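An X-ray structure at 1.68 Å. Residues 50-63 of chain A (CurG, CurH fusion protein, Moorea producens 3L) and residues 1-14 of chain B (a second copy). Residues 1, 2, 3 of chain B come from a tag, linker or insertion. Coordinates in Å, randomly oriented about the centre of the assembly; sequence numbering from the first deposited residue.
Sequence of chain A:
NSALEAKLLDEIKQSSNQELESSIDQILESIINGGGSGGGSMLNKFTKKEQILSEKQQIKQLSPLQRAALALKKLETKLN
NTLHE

Chain A 50-63: EQILSEKQQIKQLS
Chain B 1-14: NSALEAKLLDEIKQ

How are the two stretches laid out? Helix 50-60 of chain A (begun earlier) and helix 2-14 of chain B run parallel, their directions 2° apart and axes 11.1 Å at closest approach. Nearest CA pairs set the register: Gln A51 with Ser B2, Glu A55 with Ala B6, Gln A58 with Leu B9, and Leu A62 CA with Lys B13 CA (6.3 Å). Most helical residues have phi -72° to -57° and psi -48° to -32°; Lys A60 relaxes to -56/-29, Gln B14 to -82/-11, and Gln A61 at -84/-8 leads into Leu A62 at -86/148.

What happens where chain B begins? OD1 of the tag-derived Asn B1 accepts a hydrogen bond from Leu B4 N (2.9 Å). Ser B2, also tag-derived, has chi1 t, and its CB lies 3.2 Å from OE1 of Gln A51 (m, t).

Why do two acids meet at Glu B5? The CA-to-CB bonds of Glu B5 (t, p) and Glu A55 (t, t) both point toward the partner helix, and Glu A55 OE2 comes within 2.5 Å of Glu B5 OE1. Two carboxylates so close would repel, so one probably holds a proton.

What fills the apolar centre? Leu B9 (chi1 -154°, chi2 142°) is buried and gives up 96 Å², the largest share of the 523 Å² covered. Its CD2 lies 3.8 Å from Leu A62 CD2 and 3.9 Å from Gln A58 CB; its CD1 lies 4.1 Å from Ile A59 CG1. Gln A58 (m, t) offers its CB methylene here, while its NE2 donates a hydrogen bond to Ser A54 OG (3.2 Å).

How does Lys B13 close the contact? Its long aliphatic chain (t, t, t, m) suits an exposed margin: CB lies 3.8 Å from CD2 of Leu A62 (m, t), and CE 3.9 Å from Gln A61 OE1.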

# COMPACT_ATOMS: atom_id res chain seq x y z
N GLU A 50 5.45 19.04 15.24
CA GLU A 50 4.30 18.83 16.11
C GLU A 50 3.28 17.91 15.44
O GLU A 50 2.67 17.08 16.11
CB GLU A 50 3.67 20.16 16.50
CG GLU A 50 4.57 20.98 17.39
CD GLU A 50 3.79 21.74 18.43
OE1 GLU A 50 3.03 22.65 18.03
OE2 GLU A 50 3.95 21.42 19.63
N GLN A 51 3.09 18.06 14.13
CA GLN A 51 2.05 17.29 13.41
C GLN A 51 2.44 15.82 13.29
O GLN A 51 1.59 14.92 13.43
CB GLN A 51 1.82 17.89 12.02
CG GLN A 51 0.93 19.13 12.11
CD GLN A 51 0.94 20.00 10.87
OE1 GLN A 51 0.22 21.00 10.81
NE2 GLN A 51 1.73 19.62 9.87
N ILE A 52 3.72 15.59 13.05
CA ILE A 52 4.23 14.24 12.89
C ILE A 52 4.13 13.51 14.23
O ILE A 52 3.67 12.36 14.28
CB ILE A 52 5.66 14.23 12.34
CG1 ILE A 52 5.65 14.62 10.85
CG2 ILE A 52 6.29 12.85 12.50
CD1 ILE A 52 7.01 15.00 10.30
N LEU A 53 4.50 14.19 15.31
CA LEU A 53 4.40 13.59 16.64
C LEU A 53 2.96 13.26 17.00
O LEU A 53 2.69 12.21 17.56
CB LEU A 53 5.03 14.50 17.70
CG LEU A 53 6.57 14.56 17.69
CD1 LEU A 53 7.07 15.72 18.55
CD2 LEU A 53 7.18 13.23 18.12
N SER A 54 2.03 14.17 16.69
CA SER A 54 0.61 13.94 16.92
C SER A 54 0.12 12.74 16.12
O SER A 54 -0.61 11.88 16.64
CB SER A 54 -0.20 15.17 16.52
OG SER A 54 -1.58 14.95 16.80
N GLU A 55 0.51 12.69 14.85
CA GLU A 55 0.03 11.60 14.02
C GLU A 55 0.56 10.26 14.52
O GLU A 55 -0.16 9.24 14.46
CB GLU A 55 0.40 11.80 12.56
CG GLU A 55 -0.16 10.70 11.68
CD GLU A 55 -0.21 11.11 10.22
OE1 GLU A 55 0.51 12.06 9.85
OE2 GLU A 55 -0.97 10.47 9.47
N LYS A 56 1.80 10.24 14.99
CA LYS A 56 2.38 9.00 15.50
C LYS A 56 1.65 8.48 16.74
O LYS A 56 1.46 7.27 16.91
CB LYS A 56 3.87 9.15 15.75
CG LYS A 56 4.69 9.18 14.47
CD LYS A 56 6.17 9.20 14.81
CE LYS A 56 6.99 9.15 13.53
NZ LYS A 56 8.44 8.99 13.81
N GLN A 57 1.21 9.41 17.58
CA GLN A 57 0.38 9.03 18.73
C GLN A 57 -0.93 8.42 18.27
O GLN A 57 -1.39 7.41 18.84
CB GLN A 57 0.12 10.24 19.65
CG GLN A 57 1.32 10.61 20.50
CD GLN A 57 2.03 9.38 21.07
OE1 GLN A 57 1.52 8.71 21.97
NE2 GLN A 57 3.21 9.07 20.54
N GLN A 58 -1.53 9.00 17.25
CA GLN A 58 -2.82 8.49 16.79
C GLN A 58 -2.69 7.12 16.13
O GLN A 58 -3.53 6.25 16.33
CB GLN A 58 -3.48 9.48 15.85
CG GLN A 58 -3.75 10.81 16.52
CD GLN A 58 -4.34 11.79 15.55
OE1 GLN A 58 -5.38 11.53 14.97
NE2 GLN A 58 -3.67 12.93 15.36
N ILE A 59 -1.61 6.91 15.37
CA ILE A 59 -1.35 5.64 14.70
C ILE A 59 -1.28 4.48 15.72
O ILE A 59 -1.69 3.37 15.43
CB ILE A 59 -0.08 5.75 13.85
CG1 ILE A 59 -0.41 6.55 12.59
CG2 ILE A 59 0.51 4.40 13.49
CD1 ILE A 59 0.82 7.03 11.82
N LYS A 60 -0.75 4.76 16.91
CA LYS A 60 -0.69 3.77 17.96
C LYS A 60 -2.06 3.18 18.30
O LYS A 60 -2.16 2.02 18.69
CB LYS A 60 -0.02 4.37 19.21
CG LYS A 60 1.48 4.56 19.05
CD LYS A 60 2.06 5.33 20.23
CE LYS A 60 3.58 5.35 20.20
NZ LYS A 60 4.15 6.06 21.38
N GLN A 61 -3.11 3.97 18.11
CA GLN A 61 -4.47 3.50 18.41
C GLN A 61 -5.15 2.70 17.30
O GLN A 61 -6.23 2.13 17.50
CB GLN A 61 -5.37 4.68 18.80
CG GLN A 61 -4.86 5.47 19.99
CD GLN A 61 -5.85 6.54 20.42
OE1 GLN A 61 -6.49 7.18 19.57
NE2 GLN A 61 -5.98 6.74 21.72
N LEU A 62 -4.52 2.65 16.13
CA LEU A 62 -5.06 1.96 14.97
C LEU A 62 -4.70 0.48 14.98
O LEU A 62 -3.62 0.10 15.43
CB LEU A 62 -4.50 2.58 13.68
CG LEU A 62 -4.79 4.06 13.38
CD1 LEU A 62 -4.16 4.41 12.03
CD2 LEU A 62 -6.28 4.35 13.35
N SER A 63 -5.60 -0.35 14.43
CA SER A 63 -5.34 -1.79 14.23
C SER A 63 -4.35 -2.00 13.08
O SER A 63 -4.12 -1.08 12.33
CB SER A 63 -6.61 -2.51 13.85
OG SER A 63 -7.07 -2.04 12.58
N ASN B 1 -3.13 18.56 3.30
CA ASN B 1 -2.73 19.37 4.49
C ASN B 1 -2.96 18.61 5.79
O ASN B 1 -3.48 17.49 5.76
CB ASN B 1 -3.50 20.70 4.50
CG ASN B 1 -4.94 20.54 4.94
OD1 ASN B 1 -5.56 19.51 4.69
ND2 ASN B 1 -5.48 21.56 5.59
N SER B 2 -2.60 19.21 6.93
CA SER B 2 -2.69 18.51 8.22
C SER B 2 -4.13 18.18 8.63
O SER B 2 -4.38 17.08 9.12
CB SER B 2 -1.99 19.29 9.34
OG SER B 2 -2.11 18.61 10.59
N ALA B 3 -5.03 19.14 8.47
CA ALA B 3 -6.46 18.95 8.76
C ALA B 3 -7.04 17.79 7.97
O ALA B 3 -7.77 16.97 8.53
CB ALA B 3 -7.24 20.23 8.48
N LEU B 4 -6.71 17.68 6.69
CA LEU B 4 -7.26 16.56 5.91
C LEU B 4 -6.63 15.23 6.31
O LEU B 4 -7.29 14.18 6.27
CB LEU B 4 -7.18 16.81 4.39
CG LEU B 4 -8.05 17.97 3.92
CD1 LEU B 4 -7.86 18.24 2.43
CD2 LEU B 4 -9.53 17.79 4.27
N GLU B 5 -5.36 15.28 6.70
CA GLU B 5 -4.69 14.08 7.23
C GLU B 5 -5.36 13.57 8.51
O GLU B 5 -5.62 12.36 8.62
CB GLU B 5 -3.21 14.35 7.49
CG GLU B 5 -2.45 13.13 7.99
CD GLU B 5 -2.01 12.18 6.86
OE1 GLU B 5 -1.28 11.21 7.15
OE2 GLU B 5 -2.38 12.40 5.68
N ALA B 6 -5.63 14.46 9.46
CA ALA B 6 -6.35 14.12 10.70
C ALA B 6 -7.72 13.54 10.37
O ALA B 6 -8.15 12.56 10.98
CB ALA B 6 -6.51 15.35 11.58
N LYS B 7 -8.38 14.15 9.38
CA LYS B 7 -9.69 13.67 8.92
C LYS B 7 -9.63 12.23 8.40
O LYS B 7 -10.47 11.41 8.73
CB LYS B 7 -10.25 14.62 7.84
CG LYS B 7 -11.68 14.33 7.41
CD LYS B 7 -12.04 15.31 6.28
CE LYS B 7 -13.50 15.22 5.85
NZ LYS B 7 -14.35 15.69 6.99
N LEU B 8 -8.63 11.95 7.56
CA LEU B 8 -8.47 10.62 6.99
C LEU B 8 -8.21 9.58 8.08
O LEU B 8 -8.82 8.51 8.06
CB LEU B 8 -7.34 10.63 5.98
CG LEU B 8 -7.00 9.24 5.42
CD1 LEU B 8 -8.15 8.74 4.56
CD2 LEU B 8 -5.69 9.31 4.67
N LEU B 9 -7.35 9.90 9.03
CA LEU B 9 -7.05 8.97 10.10
C LEU B 9 -8.32 8.64 10.90
O LEU B 9 -8.58 7.49 11.18
CB LEU B 9 -5.96 9.53 10.98
CG LEU B 9 -5.20 8.40 11.68
CD1 LEU B 9 -3.72 8.73 11.75
CD2 LEU B 9 -5.80 8.15 13.06
N ASP B 10 -9.12 9.65 11.21
CA ASP B 10 -10.37 9.45 11.92
C ASP B 10 -11.33 8.58 11.10
O ASP B 10 -11.96 7.67 11.64
CB ASP B 10 -11.05 10.79 12.23
CG ASP B 10 -10.39 11.53 13.39
OD1 ASP B 10 -9.45 10.99 14.02
OD2 ASP B 10 -10.83 12.67 13.68
N GLU B 11 -11.43 8.83 9.80
CA GLU B 11 -12.30 8.03 8.95
C GLU B 11 -11.86 6.56 8.93
O GLU B 11 -12.69 5.70 9.13
CB GLU B 11 -12.37 8.58 7.53
CG GLU B 11 -13.13 9.91 7.48
CD GLU B 11 -13.72 10.20 6.12
OE1 GLU B 11 -13.59 9.35 5.20
OE2 GLU B 11 -14.33 11.29 5.96
N ILE B 12 -10.56 6.32 8.76
CA ILE B 12 -10.00 4.95 8.79
C ILE B 12 -10.31 4.24 10.14
O ILE B 12 -10.75 3.08 10.17
CB ILE B 12 -8.50 4.98 8.49
CG1 ILE B 12 -8.28 5.31 7.00
CG2 ILE B 12 -7.83 3.64 8.85
CD1 ILE B 12 -6.83 5.52 6.62
N LYS B 13 -10.10 4.94 11.24
CA LYS B 13 -10.36 4.37 12.56
C LYS B 13 -11.83 3.98 12.73
O LYS B 13 -12.13 2.98 13.41
CB LYS B 13 -9.96 5.35 13.68
CG LYS B 13 -9.81 4.72 15.08
CD LYS B 13 -9.49 5.79 16.11
CE LYS B 13 -9.10 5.20 17.46
NZ LYS B 13 -10.14 4.27 17.96
N GLN B 14 -12.73 4.77 12.16
CA GLN B 14 -14.17 4.54 12.27
C GLN B 14 -14.69 3.52 11.29
O GLN B 14 -15.81 3.05 11.45
CB GLN B 14 -14.92 5.87 12.10
CG GLN B 14 -14.67 6.81 13.26
CD GLN B 14 -15.00 8.26 12.93
OE1 GLN B 14 -15.82 8.54 12.06
NE2 GLN B 14 -14.35 9.17 13.61